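Local coordinates for protein polyketide biosynthesis cytochrome P450 PksS (Bacillus subtilis, PDB 4YZR) that acts as a haem-dependent cytochrome P450 monooxygenase in the biosynthesis of the polyketide antibiotic bacillaene, with dihydrobacillaene as its substrate, at residues I30-L35 / P43-T48; D51-F56 / I313-G318; R61-V66 / W295-F300. One frame throughout, in Å; residues are numbered along the deposited sequence. Where two conformers were deposited one is given.

Contact 1: I30-L35 / P43-T48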
loop_
_atom_site.group_PDB
_atom_site.type_symbol
_atom_site.label_atom_id
_atom_site.label_comp_id
_atom_site.label_asym_id
_atom_site.label_seq_id
_atom_site.Cartn_x
_atom_site.Cartn_y
_atom_site.Cartn_z
ATOM N N ILE A 30 -3.418 1.229 -24.075
ATOM C CA ILE A 30 -2.389 0.250 -24.035
ATOM C C ILE A 30 -1.186 0.909 -24.683
ATOM O O ILE A 30 -1.197 1.103 -25.949
ATOM C CB ILE A 30 -2.786 -1.019 -24.772
ATOM C CG1 ILE A 30 -4.031 -1.585 -24.118
ATOM C CG2 ILE A 30 -1.632 -2.032 -24.827
ATOM C CD1 ILE A 30 -4.568 -2.652 -25.006
ATOM N N HIS A 31 -0.185 1.234 -23.911
ATOM C CA HIS A 31 0.865 2.177 -24.382
ATOM C C HIS A 31 2.160 1.667 -24.104
ATOM O O HIS A 31 2.582 1.421 -22.935
ATOM C CB HIS A 31 0.614 3.503 -23.664
ATOM C CG HIS A 31 1.732 4.493 -23.829
ATOM N ND1 HIS A 31 1.939 5.193 -25.011
ATOM C CD2 HIS A 31 2.713 4.883 -23.002
ATOM C CE1 HIS A 31 3.036 5.920 -24.910
ATOM N NE2 HIS A 31 3.512 5.805 -23.696
ATOM N N ARG A 32 3.036 1.530 -25.140
ATOM C CA ARG A 32 4.365 1.116 -24.965
ATOM C C ARG A 32 5.300 2.262 -24.541
ATOM O O ARG A 32 5.195 3.348 -25.129
ATOM C CB ARG A 32 4.890 0.504 -26.273
ATOM C CG ARG A 32 6.230 -0.145 -26.080
ATOM C CD ARG A 32 6.782 -0.863 -27.327
ATOM N NE ARG A 32 8.020 -1.634 -27.043
ATOM C CZ ARG A 32 9.266 -1.123 -27.016
ATOM N NH1 ARG A 32 9.477 0.167 -27.217
ATOM N NH2 ARG A 32 10.314 -1.879 -26.823
ATOM N N PHE A 33 6.138 2.080 -23.571
ATOM C CA PHE A 33 7.103 3.126 -23.153
ATOM C C PHE A 33 8.338 2.450 -22.678
ATOM O O PHE A 33 8.463 1.238 -22.688
ATOM C CB PHE A 33 6.471 4.059 -22.102
ATOM C CG PHE A 33 6.270 3.441 -20.690
ATOM C CD1 PHE A 33 5.207 2.548 -20.417
ATOM C CD2 PHE A 33 7.155 3.690 -19.658
ATOM C CE1 PHE A 33 5.050 2.014 -19.144
ATOM C CE2 PHE A 33 6.985 3.185 -18.404
ATOM C CZ PHE A 33 5.935 2.316 -18.175
ATOM N N GLU A 34 9.337 3.287 -22.319
ATOM C CA GLU A 34 10.593 2.870 -21.862
ATOM C C GLU A 34 10.840 3.403 -20.472
ATOM O O GLU A 34 10.594 4.564 -20.124
ATOM C CB GLU A 34 11.705 3.351 -22.821
ATOM C CG GLU A 34 11.798 2.604 -24.127
ATOM C CD GLU A 34 12.829 3.259 -25.098
ATOM O OE1 GLU A 34 13.451 4.297 -24.738
ATOM O OE2 GLU A 34 13.007 2.725 -26.210
ATOM N N LEU A 35 11.193 2.467 -19.601
ATOM C CA LEU A 35 11.252 2.751 -18.169
ATOM C C LEU A 35 12.732 2.975 -17.947
ATOM O O LEU A 35 13.556 2.141 -18.307
ATOM C CB LEU A 35 10.739 1.591 -17.345
ATOM C CG LEU A 35 10.897 1.781 -15.859
ATOM C CD1 LEU A 35 9.917 2.800 -15.309
ATOM C CD2 LEU A 35 10.788 0.430 -15.181
ATOM N N PRO A 43 11.714 -2.024 -21.818
ATOM C CA PRO A 43 10.442 -1.830 -22.458
ATOM C C PRO A 43 9.316 -2.219 -21.435
ATOM O O PRO A 43 9.451 -3.172 -20.649
ATOM C CB PRO A 43 10.446 -2.862 -23.556
ATOM C CG PRO A 43 11.460 -3.772 -23.214
ATOM C CD PRO A 43 12.449 -3.169 -22.336
ATOM N N ALA A 44 8.271 -1.494 -21.613
ATOM C CA ALA A 44 7.079 -1.603 -20.709
ATOM C C ALA A 44 5.847 -1.193 -21.407
ATOM O O ALA A 44 5.772 -0.450 -22.397
ATOM C CB ALA A 44 7.299 -0.779 -19.487
ATOM N N TRP A 45 4.723 -1.651 -20.864
ATOM C CA TRP A 45 3.403 -1.299 -21.339
ATOM C C TRP A 45 2.564 -0.743 -20.200
ATOM O O TRP A 45 2.507 -1.372 -19.166
ATOM C CB TRP A 45 2.655 -2.535 -21.914
ATOM C CG TRP A 45 3.321 -3.097 -23.150
ATOM C CD1 TRP A 45 4.310 -3.968 -23.189
ATOM C CD2 TRP A 45 3.015 -2.746 -24.489
ATOM N NE1 TRP A 45 4.667 -4.221 -24.490
ATOM C CE2 TRP A 45 3.882 -3.466 -25.296
ATOM C CE3 TRP A 45 2.098 -1.892 -25.069
ATOM C CZ2 TRP A 45 3.849 -3.379 -26.661
ATOM C CZ3 TRP A 45 2.060 -1.815 -26.438
ATOM C CH2 TRP A 45 2.932 -2.563 -27.206
ATOM N N LEU A 46 1.960 0.399 -20.431
ATOM C CA LEU A 46 1.053 1.001 -19.489
ATOM C C LEU A 46 -0.352 0.615 -19.834
ATOM O O LEU A 46 -0.821 0.931 -20.932
ATOM C CB LEU A 46 1.199 2.527 -19.501
ATOM C CG LEU A 46 0.279 3.293 -18.575
ATOM C CD1 LEU A 46 0.495 2.911 -17.108
ATOM C CD2 LEU A 46 0.348 4.822 -18.828
ATOM N N ILE A 47 -1.100 0.000 -18.893
ATOM C CA ILE A 47 -2.458 -0.471 -19.071
ATOM C C ILE A 47 -3.370 0.336 -18.192
ATOM O O ILE A 47 -3.178 0.311 -16.938
ATOM C CB ILE A 47 -2.504 -1.982 -18.690
ATOM C CG1 ILE A 47 -1.375 -2.776 -19.338
ATOM C CG2 ILE A 47 -3.897 -2.586 -19.036
ATOM C CD1 ILE A 47 -1.333 -2.767 -20.843
ATOM N N THR A 48 -4.255 1.167 -18.736
ATOM C CA THR A 48 -5.038 2.099 -17.971
ATOM C C THR A 48 -6.485 1.893 -17.819
ATOM O O THR A 48 -7.125 2.509 -16.983
ATOM C CB THR A 48 -4.758 3.532 -18.405
ATOM O OG1 THR A 48 -4.713 3.525 -19.854
ATOM C CG2 THR A 48 -3.400 3.962 -17.905
#

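Contact 2: D51-F56 / I313-G318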
loop_
_atom_site.group_PDB
_atom_site.type_symbol
_atom_site.label_atom_id
_atom_site.label_comp_id
_atom_site.label_asym_id
_atom_site.label_seq_id
_atom_site.Cartn_x
_atom_site.Cartn_y
_atom_site.Cartn_z
ATOM N N ASP A 51 -11.014 -2.907 -17.772
ATOM C CA ASP A 51 -11.140 -4.205 -18.377
ATOM C C ASP A 51 -9.827 -4.746 -18.795
ATOM O O ASP A 51 -9.546 -5.960 -18.572
ATOM C CB ASP A 51 -12.129 -4.162 -19.617
ATOM C CG ASP A 51 -11.750 -3.248 -20.716
ATOM O OD1 ASP A 51 -10.926 -2.330 -20.637
ATOM O OD2 ASP A 51 -12.308 -3.360 -21.874
ATOM N N ASP A 52 -8.954 -3.916 -19.327
ATOM C CA ASP A 52 -7.638 -4.425 -19.722
ATOM C C ASP A 52 -6.719 -4.750 -18.524
ATOM O O ASP A 52 -5.978 -5.734 -18.509
ATOM C CB ASP A 52 -6.882 -3.458 -20.621
ATOM C CG ASP A 52 -7.633 -3.151 -21.932
ATOM O OD1 ASP A 52 -8.229 -4.120 -22.484
ATOM O OD2 ASP A 52 -7.629 -2.025 -22.424
ATOM N N CYS A 53 -6.856 -3.946 -17.453
ATOM C CA CYS A 53 -6.116 -4.275 -16.235
ATOM C C CYS A 53 -6.529 -5.618 -15.729
ATOM O O CYS A 53 -5.723 -6.449 -15.302
ATOM C CB CYS A 53 -6.333 -3.219 -15.206
ATOM S SG CYS A 53 -5.375 -1.694 -15.435
ATOM N N MET A 54 -7.878 -5.842 -15.691
ATOM C CA MET A 54 -8.377 -7.181 -15.282
ATOM C C MET A 54 -7.838 -8.267 -16.135
ATOM O O MET A 54 -7.435 -9.309 -15.578
ATOM C CB MET A 54 -9.905 -7.229 -15.158
ATOM C CG MET A 54 -10.511 -6.428 -14.069
ATOM S SD MET A 54 -10.053 -7.133 -12.461
ATOM C CE MET A 54 -10.508 -8.788 -12.566
ATOM N N ALA A 55 -7.829 -8.096 -17.421
ATOM C CA ALA A 55 -7.310 -9.170 -18.306
ATOM C C ALA A 55 -5.861 -9.461 -17.964
ATOM O O ALA A 55 -5.415 -10.625 -17.776
ATOM C CB ALA A 55 -7.409 -8.747 -19.736
ATOM N N PHE A 56 -5.010 -8.458 -17.795
ATOM C CA PHE A 56 -3.602 -8.676 -17.450
ATOM C C PHE A 56 -3.392 -9.199 -16.083
ATOM O O PHE A 56 -2.417 -9.960 -15.859
ATOM C CB PHE A 56 -2.770 -7.412 -17.689
ATOM C CG PHE A 56 -2.420 -7.203 -19.135
ATOM C CD1 PHE A 56 -3.256 -6.509 -19.986
ATOM C CD2 PHE A 56 -1.214 -7.725 -19.647
ATOM C CE1 PHE A 56 -2.931 -6.345 -21.337
ATOM C CE2 PHE A 56 -0.892 -7.493 -20.979
ATOM C CZ PHE A 56 -1.785 -6.861 -21.802
ATOM N N ILE A 313 4.821 -4.982 -17.465
ATOM C CA ILE A 313 3.473 -4.521 -17.484
ATOM C C ILE A 313 3.181 -3.603 -16.290
ATOM O O ILE A 313 3.433 -4.044 -15.145
ATOM C CB ILE A 313 2.495 -5.690 -17.466
ATOM C CG1 ILE A 313 2.815 -6.763 -18.557
ATOM C CG2 ILE A 313 1.099 -5.239 -17.537
ATOM C CD1 ILE A 313 2.669 -6.183 -19.954
ATOM N N PHE A 314 2.675 -2.431 -16.585
ATOM C CA PHE A 314 2.311 -1.468 -15.545
ATOM C C PHE A 314 0.819 -1.426 -15.528
ATOM O O PHE A 314 0.130 -1.032 -16.469
ATOM C CB PHE A 314 2.875 -0.074 -15.871
ATOM C CG PHE A 314 4.323 0.141 -15.524
ATOM C CD1 PHE A 314 5.318 -0.658 -16.067
ATOM C CD2 PHE A 314 4.671 1.182 -14.646
ATOM C CE1 PHE A 314 6.624 -0.465 -15.747
ATOM C CE2 PHE A 314 6.001 1.303 -14.267
ATOM C CZ PHE A 314 6.984 0.519 -14.847
ATOM N N ILE A 315 0.205 -1.747 -14.381
ATOM C CA ILE A 315 -1.185 -1.767 -14.146
ATOM C C ILE A 315 -1.605 -0.434 -13.542
ATOM O O ILE A 315 -1.204 -0.100 -12.405
ATOM C CB ILE A 315 -1.613 -2.910 -13.237
ATOM C CG1 ILE A 315 -1.183 -4.267 -13.761
ATOM C CG2 ILE A 315 -3.075 -2.879 -12.881
ATOM C CD1 ILE A 315 -1.890 -4.732 -15.020
ATOM N N GLY A 316 -2.352 0.393 -14.251
ATOM C CA GLY A 316 -2.777 1.698 -13.861
ATOM C C GLY A 316 -3.956 1.675 -12.958
ATOM O O GLY A 316 -5.058 2.071 -13.339
ATOM N N ILE A 317 -3.763 1.251 -11.730
ATOM C CA ILE A 317 -4.847 1.238 -10.721
ATOM C C ILE A 317 -5.610 2.528 -10.677
ATOM O O ILE A 317 -6.857 2.543 -10.637
ATOM C CB ILE A 317 -4.253 0.865 -9.336
ATOM C CG1 ILE A 317 -3.751 -0.537 -9.296
ATOM C CG2 ILE A 317 -5.295 1.051 -8.256
ATOM C CD1 ILE A 317 -3.070 -0.976 -7.987
ATOM N N GLY A 318 -4.907 3.664 -10.602
ATOM C CA GLY A 318 -5.571 4.915 -10.379
ATOM C C GLY A 318 -6.637 5.243 -11.464
ATOM O O GLY A 318 -7.694 5.745 -11.125
#

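Contact 3: R61-V66 / W295-F300. With HEM (protoporphyrin IX containing Fe), chain C.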
loop_
_atom_site.group_PDB
_atom_site.type_symbol
_atom_site.label_atom_id
_atom_site.label_comp_id
_atom_site.label_asym_id
_atom_site.label_seq_id
_atom_site.Cartn_x
_atom_site.Cartn_y
_atom_site.Cartn_z
ATOM N N ARG A 61 0.243 -15.575 -18.956
ATOM C CA ARG A 61 1.425 -15.200 -19.775
ATOM C C ARG A 61 2.216 -14.098 -19.012
ATOM O O ARG A 61 3.284 -13.697 -19.515
ATOM C CB ARG A 61 1.034 -14.774 -21.139
ATOM C CG ARG A 61 0.439 -15.995 -21.893
ATOM C CD ARG A 61 -0.133 -15.550 -23.185
ATOM N NE ARG A 61 -1.201 -14.552 -23.022
ATOM C CZ ARG A 61 -2.013 -14.032 -23.948
ATOM N NH1 ARG A 61 -2.910 -13.117 -23.568
ATOM N NH2 ARG A 61 -1.994 -14.423 -25.197
ATOM N N ILE A 62 1.776 -13.646 -17.860
ATOM C CA ILE A 62 2.450 -12.597 -17.080
ATOM C C ILE A 62 3.039 -13.231 -15.878
ATOM O O ILE A 62 2.255 -13.976 -15.157
ATOM C CB ILE A 62 1.489 -11.472 -16.720
ATOM C CG1 ILE A 62 0.825 -10.905 -17.929
ATOM C CG2 ILE A 62 2.206 -10.392 -15.905
ATOM C CD1 ILE A 62 1.775 -10.442 -19.009
ATOM N N THR A 63 4.281 -13.079 -15.548
ATOM C CA THR A 63 4.953 -13.603 -14.408
ATOM C C THR A 63 5.306 -12.489 -13.407
ATOM O O THR A 63 5.641 -11.366 -13.798
ATOM C CB THR A 63 6.248 -14.452 -14.747
ATOM O OG1 THR A 63 6.813 -15.030 -13.612
ATOM C CG2 THR A 63 7.333 -13.559 -15.351
ATOM N N ARG A 64 5.453 -12.862 -12.166
ATOM C CA ARG A 64 5.909 -11.988 -11.136
ATOM C C ARG A 64 7.331 -12.279 -10.772
ATOM O O ARG A 64 7.883 -11.613 -10.006
ATOM C CB ARG A 64 5.047 -12.175 -9.882
ATOM C CG ARG A 64 3.586 -11.882 -10.077
ATOM C CD ARG A 64 3.332 -10.571 -10.810
ATOM N NE ARG A 64 3.807 -9.435 -10.048
ATOM C CZ ARG A 64 3.142 -8.865 -9.053
ATOM N NH1 ARG A 64 1.914 -9.221 -8.780
ATOM N NH2 ARG A 64 3.705 -7.891 -8.394
ATOM N N ASP A 65 7.883 -13.330 -11.376
ATOM C CA ASP A 65 9.221 -13.741 -11.092
ATOM C C ASP A 65 10.108 -13.488 -12.345
ATOM O O ASP A 65 9.960 -14.140 -13.362
ATOM C CB ASP A 65 9.225 -15.203 -10.797
ATOM C CG ASP A 65 10.635 -15.721 -10.464
ATOM O OD1 ASP A 65 11.652 -14.968 -10.370
ATOM O OD2 ASP A 65 10.695 -16.963 -10.338
ATOM N N VAL A 66 10.871 -12.456 -12.213
ATOM C CA VAL A 66 11.655 -11.946 -13.329
ATOM C C VAL A 66 12.641 -12.963 -13.899
ATOM O O VAL A 66 12.963 -12.861 -15.067
ATOM C CB VAL A 66 12.309 -10.658 -12.933
ATOM C CG1 VAL A 66 13.428 -10.862 -11.905
ATOM C CG2 VAL A 66 12.801 -9.865 -14.142
ATOM N N TRP A 295 6.028 -9.268 -15.888
ATOM C CA TRP A 295 6.706 -9.415 -17.182
ATOM C C TRP A 295 6.037 -10.406 -18.037
ATOM O O TRP A 295 5.578 -11.461 -17.562
ATOM C CB TRP A 295 8.113 -9.878 -16.981
ATOM C CG TRP A 295 9.064 -8.948 -16.250
ATOM C CD1 TRP A 295 9.862 -7.994 -16.845
ATOM C CD2 TRP A 295 9.212 -8.757 -14.838
ATOM N NE1 TRP A 295 10.473 -7.227 -15.870
ATOM C CE2 TRP A 295 10.129 -7.694 -14.642
ATOM C CE3 TRP A 295 8.690 -9.402 -13.699
ATOM C CZ2 TRP A 295 10.485 -7.241 -13.389
ATOM C CZ3 TRP A 295 9.053 -8.969 -12.485
ATOM C CH2 TRP A 295 9.945 -7.910 -12.324
ATOM N N ALA A 296 5.956 -10.153 -19.323
ATOM C CA ALA A 296 5.446 -11.146 -20.304
ATOM C C ALA A 296 6.444 -12.269 -20.465
ATOM O O ALA A 296 7.659 -12.077 -20.677
ATOM C CB ALA A 296 5.122 -10.479 -21.588
ATOM N N ILE A 297 5.983 -13.528 -20.351
ATOM C CA ILE A 297 6.818 -14.700 -20.540
ATOM C C ILE A 297 6.982 -15.079 -22.016
ATOM O O ILE A 297 7.833 -15.989 -22.249
ATOM C CB ILE A 297 6.324 -15.946 -19.687
ATOM C CG1 ILE A 297 5.136 -16.582 -20.302
ATOM C CG2 ILE A 297 6.161 -15.558 -18.186
ATOM C CD1 ILE A 297 4.595 -17.773 -19.530
ATOM N N GLU A 298 6.184 -14.548 -22.866
ATOM C CA GLU A 298 6.208 -14.913 -24.305
ATOM C C GLU A 298 5.622 -13.799 -25.062
ATOM O O GLU A 298 4.891 -12.939 -24.518
ATOM C CB GLU A 298 5.389 -16.220 -24.450
ATOM C CG GLU A 298 3.859 -16.087 -24.199
ATOM C CD GLU A 298 3.148 -17.472 -24.029
ATOM O OE1 GLU A 298 2.138 -17.690 -24.742
ATOM O OE2 GLU A 298 3.560 -18.300 -23.154
ATOM N N ASP A 299 5.917 -13.746 -26.353
ATOM C CA ASP A 299 5.316 -12.846 -27.211
ATOM C C ASP A 299 3.809 -13.136 -27.419
ATOM O O ASP A 299 3.419 -14.281 -27.626
ATOM C CB ASP A 299 5.945 -12.996 -28.636
ATOM C CG ASP A 299 7.424 -12.618 -28.701
ATOM O OD1 ASP A 299 8.145 -12.260 -27.710
ATOM O OD2 ASP A 299 7.917 -12.666 -29.880
ATOM N N PHE A 300 2.950 -12.143 -27.441
ATOM C CA PHE A 300 1.562 -12.314 -27.757
ATOM C C PHE A 300 0.939 -11.019 -28.191
ATOM O O PHE A 300 1.462 -9.886 -27.884
ATOM C CB PHE A 300 0.779 -12.937 -26.591
ATOM C CG PHE A 300 0.685 -12.067 -25.310
ATOM C CD1 PHE A 300 1.648 -12.180 -24.321
ATOM C CD2 PHE A 300 -0.425 -11.291 -25.077
ATOM C CE1 PHE A 300 1.548 -11.437 -23.132
ATOM C CE2 PHE A 300 -0.532 -10.560 -23.890
ATOM C CZ PHE A 300 0.440 -10.700 -22.927
HETATM C CHA HEM C . -0.312 -7.033 -1.949
HETATM C CHB HEM C . -2.313 -2.638 -1.776
HETATM C CHC HEM C . -1.796 -2.611 3.059
HETATM C CHD HEM C . 0.325 -6.907 2.818
HETATM C C1A HEM C . -0.877 -5.839 -2.332
HETATM C C2A HEM C . -1.274 -5.418 -3.683
HETATM C C3A HEM C . -1.755 -4.202 -3.621
HETATM C C4A HEM C . -1.788 -3.817 -2.207
HETATM C CMA HEM C . -2.164 -3.334 -4.743
HETATM C CAA HEM C . -0.994 -6.229 -4.954
HETATM C CBA HEM C . 0.296 -5.907 -5.558
HETATM C CGA HEM C . 0.688 -6.636 -6.915
HETATM O O1A HEM C . 1.753 -6.157 -7.438
HETATM O O2A HEM C . -0.080 -7.455 -7.258
HETATM C C1B HEM C . -2.336 -2.240 -0.441
HETATM C C2B HEM C . -2.917 -1.044 0.072
HETATM C C3B HEM C . -2.792 -0.992 1.421
HETATM C C4B HEM C . -2.097 -2.232 1.771
HETATM C CMB HEM C . -3.548 -0.063 -0.805
HETATM C CAB HEM C . -3.191 -0.005 2.408
HETATM C CBB HEM C . -4.112 0.859 2.160
HETATM C C1C HEM C . -1.212 -3.777 3.475
HETATM C C2C HEM C . -0.879 -4.181 4.785
HETATM C C3C HEM C . -0.261 -5.431 4.728
HETATM C C4C HEM C . -0.188 -5.756 3.340
HETATM C CMC HEM C . -1.326 -3.390 5.986
HETATM C CAC HEM C . 0.244 -6.254 5.815
HETATM C CBC HEM C . 0.659 -5.784 6.935
HETATM C C1D HEM C . 0.369 -7.337 1.514
HETATM C C2D HEM C . 0.999 -8.556 1.068
HETATM C C3D HEM C . 0.790 -8.592 -0.281
HETATM C C4D HEM C . 0.023 -7.391 -0.664
HETATM C CMD HEM C . 1.652 -9.613 1.931
HETATM C CAD HEM C . 1.202 -9.673 -1.248
HETATM C CBD HEM C . 0.153 -10.728 -1.415
HETATM C CGD HEM C . 0.549 -11.940 -2.314
HETATM O O1D HEM C . 1.519 -11.764 -3.059
HETATM O O2D HEM C . -0.190 -12.940 -2.228
HETATM N NA HEM C . -1.301 -4.867 -1.484
HETATM N NB HEM C . -1.889 -2.962 0.642
HETATM N NC HEM C . -0.804 -4.759 2.615
HETATM N ND HEM C . -0.190 -6.629 0.477
HETATM FE FE HEM C . -1.099 -4.850 0.569
#

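Contact 1: I30-L35 / P43-T48
R32 CB sits over one face of the W45 indole, 3.7 Å from the centroid of the six-membered ring and close to its normal, a CH-pi contact. The R32 chain then runs on extended, with CG and CD passing the CZ2 side of the indole. Its guanidinium is turned 84° from the indole plane. NH2 ends 3.4 Å from P43 CB, and the R32 and P43 side chains lie side by side. The indole NE1 is hydrogen-bonded to D311.

The F33 ring belongs to the other face of the strand pair. A44 CB lies over one face of this ring, 3.8 Å from its centroid and shifted toward the CE1-CZ rim. H31 O and L46 N lie at the ring edge, in its plane. F33 CG stands between the backbone N and the carbonyl carbon (chi1 72°). The ring atom CE1 meets L46 CB at 3.9 Å. F6 and F314 add edge-to-face contacts to F33.

Four backbone hydrogen bonds tie the strands, two in each of the hydrogen-bonded pairs H31-L46 and F33-A44. In the second, F33 N donates to A44 O at 2.8 Å. H31 holds E28 through ND1.

The arrangement is an antiparallel beta hairpin. Its second strand also pairs in parallel with strand 312-315, from late in the chain, giving part of the sheet known in cytochromes P450 as beta-1.

Contact 2: D51-F56 / I313-G318
F56 and I313 cross at about a right angle, and I313 CD1 touches the F56 ring 3.9 Å from CE2. The approach is oblique to the ring. I313 CG2 also comes close, 4.0 Å from F56 CD2, and both methyls lie on the same side of the ring plane. F56 CG is anti to its carbonyl carbon (chi1 -79°), and from there the ring reaches I313.

I315 serves two residues of the helix with two branches. Its CD1 packs on F56 CB at 3.9 Å. Its CG2 meets C53 SG at 3.6 Å, and C53 CB lies a little further off. I315 CG2 is anti to the backbone N, while CG1 is anti to the carbonyl carbon (chi1 -56°). From CG1, chi2 (-69°) then places CD1 beside F56. C53 SG also lies 3.9 Å from G316 N.

C53 and F56 are three residues apart, and both point from the helix toward the strand. All five touching residues are buried, and the contact between the segments is apolar. I47 fills in beside F56 and I313. The carboxylate of D52 leads off from the strand. Its OD1 forms a salt bridge with K303 and a hydrogen bond with Y302 OH.

G316 is the centre of an inverse gamma turn and the N-cap of helix 317-320. The strand thus ends and the next helix starts beside C53. The arrangement is helix-on-sheet packing: helix 50-58 lies against strand 312-315 in the beta-rich part of the cytochrome P450 fold, with the I315 side chain about 7 Å from the haem between nearest atoms.

Contact 3: R61-V66 / W295-F300
R61 and F300 make a flat cation-pi stack. The guanidinium lies on the phenyl with planes 17° apart, and R61 CZ is 3.7 Å from the ring centroid. CZ is offset toward the CD2 rim of the phenyl, while NH2 reaches F300 CB at 3.4 Å. A bend at chi3 (-60°) places NE beside CG and CD1 of F300. NH1 also forms a salt bridge with D59. E298 crosses the R61 chain at about a right angle. Its OE1 lies near R61 CD, but the charged groups are not in contact.

A CH-pi contact lies at the other end. V66 CG2 sits over one face of the W295 indole, 3.6 Å from the centroid of the six-membered ring. T63 O and R64 O lie at the indole edge. Van der Waals contacts complete the packing: T63 CB meets I297 CG2 at 3.6 Å, and I62 CD1 comes to the edge of the F300 ring at CZ.

Three backbone hydrogen bonds join the segments. I297 N donates to R61 O at 2.8 Å, and T63 and W295 bond to each other in both directions.

Polar side chains also work within and beyond the pair. T63 OG1 accepts from D65 N in an ST turn and also bonds D95. R64, a haem-pocket residue, points away from the segment 295-300 and grips one haem propionate with two bonds: NH2 to O1A at 2.8 Å and NH1 to O2A at 3.1 Å. Arginine-propionate bonds of this kind are common in cytochromes P450. N293 O takes its NE.

The pair is a two-stranded antiparallel sheet of strands 62-63 and 295-296. Strand 305-307 flanks A296 and F300. M312 touches W295, and I313 touches I62, both from strand 312-315. F56 of helix 50-58 packs against I62 and F300.

Contacts 1 and 2 are buried, and contact 3 is partly buried. Contacts 1 and 2 share one sheet: W45 O and I47 O probably accept hydrogen bonds from F314 N and G316 N, and the I47 side chain packs on D52. Contacts 2 and 3 share an apolar seam, where I313 CG1 meets I62 CD1 and the rings of F56 and F300 touch. Contacts 1 and 3 do not touch. Their chemistry differs with place. Contact 1 combines strand pairing with CH-pi packing, contact 2 is apolar helix-on-strand packing, and contact 3 combines strand pairing with a cation-pi stack and carries R64, which holds a haem propionate.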